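Local coordinates for Rx protein (Solanum tuberosum, PDB 4M70) that probably acts as an intracellular immune receptor of the NB-LRR family, triggering plant defence, including the hypersensitive response, against pathogens carrying a matching avirulence protein, at residues T68-V80 and A92-L104. Residues are numbered along the deposited sequence; the frame is centred on the assembly and turned at random.
Sequences TTEDMVDSESRNV and AMWEIFFVLEQAL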
loop_
_atom_site.group_PDB
_atom_site.type_symbol
_atom_site.label_atom_id
_atom_site.label_comp_id
_atom_site.label_asym_id
_atom_site.label_seq_id
_atom_site.Cartn_x
_atom_site.Cartn_y
_atom_site.Cartn_z
ATOM N N THR A 68 1.247 -1.223 9.173
ATOM C CA THR A 68 -0.107 -1.784 9.099
ATOM C C THR A 68 -0.324 -2.513 7.769
ATOM O O THR A 68 -0.817 -3.662 7.718
ATOM C CB THR A 68 -1.173 -0.678 9.259
ATOM O OG1 THR A 68 -0.963 0.020 10.494
ATOM C CG2 THR A 68 -2.578 -1.266 9.240
ATOM N N THR A 69 0.059 -1.835 6.693
ATOM C CA THR A 69 -0.055 -2.401 5.357
ATOM C C THR A 69 0.744 -3.694 5.272
ATOM O O THR A 69 0.315 -4.670 4.648
ATOM C CB THR A 69 0.450 -1.419 4.293
ATOM O OG1 THR A 69 -0.250 -0.171 4.419
ATOM C CG2 THR A 69 0.259 -1.998 2.901
ATOM N N GLU A 70 1.913 -3.688 5.905
ATOM C CA GLU A 70 2.768 -4.868 5.950
ATOM C C GLU A 70 2.029 -6.040 6.550
ATOM O O GLU A 70 2.022 -7.142 5.986
ATOM C CB GLU A 70 3.995 -4.600 6.805
ATOM C CG GLU A 70 5.272 -4.436 6.047
ATOM C CD GLU A 70 6.457 -4.483 6.964
ATOM O OE1 GLU A 70 6.258 -4.372 8.191
ATOM O OE2 GLU A 70 7.581 -4.644 6.460
ATOM N N ASP A 71 1.396 -5.788 7.690
ATOM C CA ASP A 71 0.646 -6.834 8.376
ATOM C C ASP A 71 -0.461 -7.404 7.491
ATOM O O ASP A 71 -0.635 -8.630 7.394
ATOM C CB ASP A 71 0.059 -6.298 9.682
ATOM C CG ASP A 71 1.122 -6.003 10.724
ATOM O OD1 ASP A 71 2.245 -6.532 10.602
ATOM O OD2 ASP A 71 0.834 -5.224 11.654
ATOM N N MET A 72 -1.186 -6.512 6.821
ATOM C CA MET A 72 -2.282 -6.930 5.942
ATOM C C MET A 72 -1.827 -7.744 4.722
ATOM O O MET A 72 -2.448 -8.751 4.362
ATOM C CB MET A 72 -3.100 -5.714 5.506
ATOM C CG MET A 72 -3.978 -5.144 6.626
ATOM S SD MET A 72 -4.777 -3.596 6.142
ATOM C CE MET A 72 -5.874 -3.311 7.532
ATOM N N VAL A 73 -0.745 -7.302 4.087
ATOM C CA VAL A 73 -0.189 -8.017 2.946
ATOM C C VAL A 73 0.320 -9.400 3.368
ATOM O O VAL A 73 0.093 -10.393 2.671
ATOM C CB VAL A 73 0.935 -7.203 2.254
ATOM C CG1 VAL A 73 1.694 -8.063 1.252
ATOM C CG2 VAL A 73 0.358 -5.958 1.576
ATOM N N ASP A 74 1.001 -9.460 4.512
ATOM C CA ASP A 74 1.467 -10.735 5.058
ATOM C C ASP A 74 0.292 -11.697 5.275
ATOM O O ASP A 74 0.328 -12.872 4.862
ATOM C CB ASP A 74 2.209 -10.517 6.378
ATOM C CG ASP A 74 3.647 -10.090 6.170
ATOM O OD1 ASP A 74 4.170 -10.300 5.056
ATOM O OD2 ASP A 74 4.252 -9.554 7.126
ATOM N N SER A 75 -0.754 -11.179 5.918
ATOM C CA SER A 75 -1.925 -11.981 6.257
ATOM C C SER A 75 -2.648 -12.506 5.021
ATOM O O SER A 75 -2.956 -13.700 4.919
ATOM C CB SER A 75 -2.889 -11.163 7.117
ATOM O OG SER A 75 -3.977 -11.956 7.567
ATOM N N GLU A 76 -2.886 -11.614 4.064
ATOM C CA GLU A 76 -3.610 -11.986 2.860
ATOM C C GLU A 76 -2.798 -12.904 1.954
ATOM O O GLU A 76 -3.356 -13.766 1.275
ATOM C CB GLU A 76 -4.090 -10.733 2.122
ATOM C CG GLU A 76 -5.096 -9.918 2.929
ATOM C CD GLU A 76 -6.415 -10.641 3.155
ATOM O OE1 GLU A 76 -6.688 -11.642 2.462
ATOM O OE2 GLU A 76 -7.190 -10.199 4.031
ATOM N N SER A 77 -1.480 -12.734 1.958
ATOM C CA SER A 77 -0.605 -13.646 1.234
ATOM C C SER A 77 -0.697 -15.036 1.861
ATOM O O SER A 77 -0.701 -16.055 1.148
ATOM C CB SER A 77 0.834 -13.133 1.227
ATOM O OG SER A 77 0.920 -11.885 0.554
ATOM N N ARG A 78 -0.748 -15.080 3.195
ATOM C CA ARG A 78 -0.997 -16.349 3.874
ATOM C C ARG A 78 -2.334 -16.939 3.423
ATOM O O ARG A 78 -2.446 -18.150 3.221
ATOM C CB ARG A 78 -0.966 -16.192 5.397
ATOM C CG ARG A 78 0.431 -16.062 5.992
ATOM C CD ARG A 78 0.412 -16.248 7.508
ATOM N NE ARG A 78 -0.297 -15.177 8.207
ATOM C CZ ARG A 78 0.269 -14.036 8.595
ATOM N NH1 ARG A 78 1.555 -13.811 8.350
ATOM N NH2 ARG A 78 -0.447 -13.119 9.227
ATOM N N ASN A 79 -3.337 -16.083 3.244
ATOM C CA ASN A 79 -4.629 -16.549 2.740
ATOM C C ASN A 79 -4.546 -17.098 1.311
ATOM O O ASN A 79 -5.273 -18.030 0.963
ATOM C CB ASN A 79 -5.695 -15.454 2.854
ATOM C CG ASN A 79 -6.093 -15.174 4.297
ATOM O OD1 ASN A 79 -5.855 -15.988 5.188
ATOM N ND2 ASN A 79 -6.702 -14.017 4.532
ATOM N N VAL A 80 -3.650 -16.536 0.498
ATOM C CA VAL A 80 -3.383 -17.059 -0.845
ATOM C C VAL A 80 -2.757 -18.451 -0.754
ATOM O O VAL A 80 -3.122 -19.358 -1.507
ATOM C CB VAL A 80 -2.454 -16.127 -1.674
ATOM C CG1 VAL A 80 -1.854 -16.872 -2.865
ATOM C CG2 VAL A 80 -3.204 -14.892 -2.154
ATOM N N ALA A 92 -8.371 -13.114 -1.893
ATOM C CA ALA A 92 -7.117 -12.756 -1.225
ATOM C C ALA A 92 -6.207 -11.847 -2.073
ATOM O O ALA A 92 -5.659 -10.849 -1.567
ATOM C CB ALA A 92 -6.371 -14.010 -0.785
ATOM N N MET A 93 -6.054 -12.180 -3.357
ATOM C CA MET A 93 -5.259 -11.347 -4.262
ATOM C C MET A 93 -5.826 -9.936 -4.318
ATOM O O MET A 93 -5.096 -8.945 -4.194
ATOM C CB MET A 93 -5.215 -11.942 -5.673
ATOM C CG MET A 93 -4.358 -13.183 -5.837
ATOM S SD MET A 93 -4.430 -13.803 -7.533
ATOM C CE MET A 93 -3.650 -12.465 -8.441
ATOM N N TRP A 94 -7.145 -9.865 -4.474
ATOM C CA TRP A 94 -7.863 -8.604 -4.550
ATOM C C TRP A 94 -7.599 -7.791 -3.302
ATOM O O TRP A 94 -7.405 -6.570 -3.363
ATOM C CB TRP A 94 -9.366 -8.863 -4.689
ATOM C CG TRP A 94 -10.199 -7.629 -4.927
ATOM C CD1 TRP A 94 -10.684 -7.185 -6.126
ATOM C CD2 TRP A 94 -10.634 -6.679 -3.940
ATOM N NE1 TRP A 94 -11.400 -6.023 -5.941
ATOM C CE2 TRP A 94 -11.384 -5.695 -4.613
ATOM C CE3 TRP A 94 -10.465 -6.571 -2.557
ATOM C CZ2 TRP A 94 -11.960 -4.614 -3.942
ATOM C CZ3 TRP A 94 -11.038 -5.496 -1.898
ATOM C CH2 TRP A 94 -11.775 -4.533 -2.591
ATOM N N GLU A 95 -7.605 -8.472 -2.163
ATOM C CA GLU A 95 -7.374 -7.799 -0.901
ATOM C C GLU A 95 -5.966 -7.190 -0.864
ATOM O O GLU A 95 -5.776 -6.053 -0.400
ATOM C CB GLU A 95 -7.590 -8.757 0.267
ATOM C CG GLU A 95 -7.721 -8.035 1.583
ATOM C CD GLU A 95 -8.984 -7.198 1.636
ATOM O OE1 GLU A 95 -9.984 -7.598 1.001
ATOM O OE2 GLU A 95 -8.979 -6.142 2.305
ATOM N N ILE A 96 -4.984 -7.943 -1.361
ATOM C CA ILE A 96 -3.616 -7.423 -1.464
ATOM C C ILE A 96 -3.528 -6.165 -2.336
ATOM O O ILE A 96 -2.927 -5.155 -1.936
ATOM C CB ILE A 96 -2.629 -8.486 -2.000
ATOM C CG1 ILE A 96 -2.488 -9.640 -1.002
ATOM C CG2 ILE A 96 -1.251 -7.883 -2.250
ATOM C CD1 ILE A 96 -1.662 -10.786 -1.531
ATOM N N PHE A 97 -4.130 -6.235 -3.523
ATOM C CA PHE A 97 -4.112 -5.107 -4.459
ATOM C C PHE A 97 -4.740 -3.865 -3.836
ATOM O O PHE A 97 -4.172 -2.768 -3.878
ATOM C CB PHE A 97 -4.863 -5.436 -5.744
ATOM C CG PHE A 97 -4.188 -6.460 -6.592
ATOM C CD1 PHE A 97 -2.970 -6.198 -7.201
ATOM C CD2 PHE A 97 -4.819 -7.665 -6.854
ATOM C CE1 PHE A 97 -2.359 -7.156 -7.997
ATOM C CE2 PHE A 97 -4.225 -8.621 -7.655
ATOM C CZ PHE A 97 -2.993 -8.368 -8.228
ATOM N N PHE A 98 -5.913 -4.060 -3.245
ATOM C CA PHE A 98 -6.680 -2.972 -2.660
ATOM C C PHE A 98 -5.929 -2.300 -1.521
ATOM O O PHE A 98 -5.852 -1.061 -1.452
ATOM C CB PHE A 98 -8.036 -3.484 -2.178
ATOM C CG PHE A 98 -8.911 -2.426 -1.574
ATOM C CD1 PHE A 98 -8.955 -2.246 -0.200
ATOM C CD2 PHE A 98 -9.687 -1.604 -2.379
ATOM C CE1 PHE A 98 -9.760 -1.271 0.363
ATOM C CE2 PHE A 98 -10.499 -0.633 -1.822
ATOM C CZ PHE A 98 -10.531 -0.461 -0.452
ATOM N N VAL A 99 -5.373 -3.115 -0.625
ATOM C CA VAL A 99 -4.641 -2.549 0.499
ATOM C C VAL A 99 -3.392 -1.804 0.024
ATOM O O VAL A 99 -3.090 -0.716 0.527
ATOM C CB VAL A 99 -4.301 -3.604 1.591
ATOM C CG1 VAL A 99 -3.277 -4.607 1.096
ATOM C CG2 VAL A 99 -3.802 -2.923 2.847
ATOM N N LEU A 100 -2.701 -2.353 -0.973
ATOM C CA LEU A 100 -1.502 -1.686 -1.465
ATOM C C LEU A 100 -1.794 -0.357 -2.155
ATOM O O LEU A 100 -1.044 0.606 -1.991
ATOM C CB LEU A 100 -0.696 -2.610 -2.378
ATOM C CG LEU A 100 0.103 -3.669 -1.622
ATOM C CD1 LEU A 100 0.835 -4.602 -2.574
ATOM C CD2 LEU A 100 1.070 -2.971 -0.681
ATOM N N GLU A 101 -2.881 -0.296 -2.918
ATOM C CA GLU A 101 -3.289 0.976 -3.518
ATOM C C GLU A 101 -3.721 2.008 -2.458
ATOM O O GLU A 101 -3.365 3.190 -2.565
ATOM C CB GLU A 101 -4.357 0.761 -4.590
ATOM C CG GLU A 101 -4.717 2.036 -5.346
ATOM C CD GLU A 101 -3.593 2.630 -6.169
ATOM O OE1 GLU A 101 -2.608 1.926 -6.473
ATOM O OE2 GLU A 101 -3.692 3.835 -6.483
ATOM N N GLN A 102 -4.502 1.582 -1.461
ATOM C CA GLN A 102 -4.891 2.498 -0.379
ATOM C C GLN A 102 -3.654 3.068 0.324
ATOM O O GLN A 102 -3.533 4.288 0.562
ATOM C CB GLN A 102 -5.784 1.795 0.645
ATOM C CG GLN A 102 -7.152 1.375 0.140
ATOM C CD GLN A 102 -8.215 2.436 0.363
ATOM O OE1 GLN A 102 -8.474 3.269 -0.507
ATOM N NE2 GLN A 102 -8.829 2.415 1.539
ATOM N N ALA A 103 -2.732 2.164 0.640
ATOM C CA ALA A 103 -1.493 2.509 1.320
ATOM C C ALA A 103 -0.677 3.487 0.488
ATOM O O ALA A 103 -0.176 4.485 1.005
ATOM C CB ALA A 103 -0.684 1.258 1.600
ATOM N N LEU A 104 -0.541 3.194 -0.802
ATOM C CA LEU A 104 0.224 4.063 -1.689
ATOM C C LEU A 104 -0.407 5.439 -1.855
ATOM O O LEU A 104 0.309 6.429 -1.992
ATOM C CB LEU A 104 0.456 3.408 -3.051
ATOM C CG LEU A 104 1.488 2.281 -2.985
ATOM C CD1 LEU A 104 2.060 1.959 -4.347
ATOM C CD2 LEU A 104 2.587 2.649 -2.021
#
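V99 sets its two methyls against different neighbours on helix 56-81: CG1 meets V73 CG2 at 3.9 Å, while CG2 lies 3.5 Å from M72 SD, on the extended M72 chain. The first torsion of V99, 69°, produces this split by wedging CG1 between the backbone N and the carbonyl carbon. L100 comes in at about a right angle to V73 and brings CD2 within 3.8 Å of V73 CG2, touching T69 CG2 as well. A103 presents only a methyl, its CB 3.2 Å from T69 OG1, a hydroxyl already bonded to V65 O. Segments 68-80 and 92-104, on helices 56-81 and 86-119, run antiparallel at 163°, their axes 8.6 Å apart at closest approach, and form a helical hairpin in the four-helix bundle of the N-terminal CC (coiled-coil) domain of this resistance protein; helix 4-24 packs on V73, V80 and L100. Farther along, I96 CD1 reaches S77 OG, which bonds to V73 O at 2.7 Å and also to S20 of helix 4-24. V80 CG2 rests on A92 CB at 3.6 Å. At the more open margin E76, bent at chi2 (-66°), folds its carboxylate over E95 CG, while N79 ND2 bonds to E76 OE1 from above the carboxylate plane.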